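Local structure of conserved exported protein (Bacteroides fragilis, 3CLW) at residues E240-S243 / P248-I251. The protein is of unknown function but belongs to glycoside hydrolase family 30, whose members adopt a TIM-barrel fold, and may hydrolyse O-glycosidic bonds. Residues are numbered along the deposited sequence; the frame is centred on the assembly and turned at random.
Sequences EIDS and PDDI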
loop_
_atom_site.group_PDB
_atom_site.type_symbol
_atom_site.label_atom_id
_atom_site.label_comp_id
_atom_site.label_asym_id
_atom_site.label_seq_id
_atom_site.Cartn_x
_atom_site.Cartn_y
_atom_site.Cartn_z
ATOM N N GLU A 240 6.503 -19.764 -9.741
ATOM C CA GLU A 240 7.131 -19.945 -11.058
ATOM C C GLU A 240 6.042 -19.987 -12.110
ATOM O O GLU A 240 5.053 -20.699 -11.924
ATOM C CB GLU A 240 7.957 -21.242 -11.079
ATOM C CG GLU A 240 8.895 -21.390 -12.283
ATOM C CD GLU A 240 9.788 -22.643 -12.190
ATOM O OE1 GLU A 240 9.385 -23.653 -11.564
ATOM O OE2 GLU A 240 10.906 -22.617 -12.739
ATOM N N ILE A 241 6.211 -19.215 -13.187
ATOM C CA ILE A 241 5.171 -19.060 -14.230
ATOM C C ILE A 241 5.605 -19.256 -15.699
ATOM O O ILE A 241 4.755 -19.371 -16.579
ATOM C CB ILE A 241 4.439 -17.674 -14.157
ATOM C CG1 ILE A 241 5.435 -16.513 -14.245
ATOM C CG2 ILE A 241 3.538 -17.593 -12.913
ATOM C CD1 ILE A 241 4.997 -15.391 -15.168
ATOM N N ASP A 242 6.902 -19.248 -15.978
ATOM C CA ASP A 242 7.371 -19.502 -17.347
ATOM C C ASP A 242 8.700 -20.285 -17.382
ATOM O O ASP A 242 9.174 -20.729 -16.347
ATOM C CB ASP A 242 7.489 -18.184 -18.138
ATOM C CG ASP A 242 8.558 -17.240 -17.577
ATOM O OD1 ASP A 242 9.445 -17.693 -16.808
ATOM O OD2 ASP A 242 8.504 -16.033 -17.914
ATOM N N SER A 243 9.304 -20.373 -18.569
ATOM C CA SER A 243 10.602 -21.024 -18.810
ATOM C C SER A 243 11.676 -20.022 -19.230
ATOM O O SER A 243 12.733 -20.401 -19.771
ATOM C CB SER A 243 10.439 -22.078 -19.900
ATOM O OG SER A 243 9.546 -23.077 -19.452
ATOM N N PRO A 248 11.828 -12.429 -13.214
ATOM C CA PRO A 248 11.774 -12.423 -11.748
ATOM C C PRO A 248 10.469 -13.017 -11.235
ATOM O O PRO A 248 9.725 -12.361 -10.488
ATOM C CB PRO A 248 11.899 -10.930 -11.403
ATOM C CG PRO A 248 11.221 -10.254 -12.564
ATOM C CD PRO A 248 11.607 -11.075 -13.772
ATOM N N ASP A 249 10.184 -14.251 -11.643
ATOM C CA ASP A 249 9.116 -15.027 -11.040
ATOM C C ASP A 249 9.721 -15.916 -9.966
ATOM O O ASP A 249 10.902 -15.760 -9.601
ATOM C CB ASP A 249 8.344 -15.846 -12.088
ATOM C CG ASP A 249 9.186 -16.973 -12.709
ATOM O OD1 ASP A 249 8.594 -17.803 -13.437
ATOM O OD2 ASP A 249 10.425 -17.019 -12.481
ATOM N N ASP A 250 8.905 -16.822 -9.445
ATOM C CA ASP A 250 9.342 -17.775 -8.422
ATOM C C ASP A 250 9.978 -17.110 -7.203
ATOM O O ASP A 250 10.881 -17.684 -6.562
ATOM C CB ASP A 250 10.295 -18.822 -9.039
ATOM C CG ASP A 250 10.497 -20.020 -8.141
ATOM O OD1 ASP A 250 9.499 -20.467 -7.547
ATOM O OD2 ASP A 250 11.668 -20.492 -8.009
ATOM N N ILE A 251 9.505 -15.896 -6.885
ATOM C CA ILE A 251 10.068 -15.082 -5.803
ATOM C C ILE A 251 10.095 -15.814 -4.455
ATOM O O ILE A 251 11.124 -15.841 -3.782
ATOM C CB ILE A 251 9.339 -13.694 -5.653
ATOM C CG1 ILE A 251 9.543 -12.820 -6.909
ATOM C CG2 ILE A 251 9.754 -12.982 -4.360
ATOM C CD1 ILE A 251 11.000 -12.407 -7.236
#
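A single carboxylate oxygen, OD1 of Asp249, receives the backbone N-H groups of both Ile241 and Asp242, a side-chain-to-main-chain contact that pins two parts of one surface loop together. That loop follows strand 226-232 of the TIM barrel and leads into helix 251-256; the contact's centre lies about 23 Å from the chain's centre. The two bonds differ in strength. Ile241 N lies 2.8 Å from Asp249 OD1, and the N-H...O angle of 178° makes this bond almost perfectly straight. It reaches that oxygen on its anti side, 31° out of the carboxylate plane. Asp242 N, at 3.4 Å from Asp249 OD1, adds a weak, more bent second bond. Asp249 carries CG between its backbone N and carbonyl carbon (chi1 68°), which, with the CA-CB bond directed toward residues 240-243, puts OD1 where the two N-H groups converge. Carbon contacts flank the polar core: Ile241 CG1 passes 3.7 Å from Asp249 CB, while CB of Glu240 and CB of Asp250 approach to 3.9 Å. The nearest CA pair is Glu240 and Asp250, 4.1 Å apart; backbone hydrogen bonding of Asp250 with Phe239 extends the join just before helix 251-256, which Asp250 directly precedes without a capping bond from its carboxylate. Asp242 OD1 sits 3.5 Å from Asp249 OD1, two acceptors with no bond between them. Asp242 is instead held by Thr247, whose OG1 hydrogen-bonds its OD2, and Lys204 NZ bonds the main-chain oxygen of Asp249. With Asp242 as a close like charge and Glu240 OE2 a more distant one, 5.4 Å from Asp249 OD1, the two N-H donors probably offset part of the negative charge that Asp249 brings into its buried position.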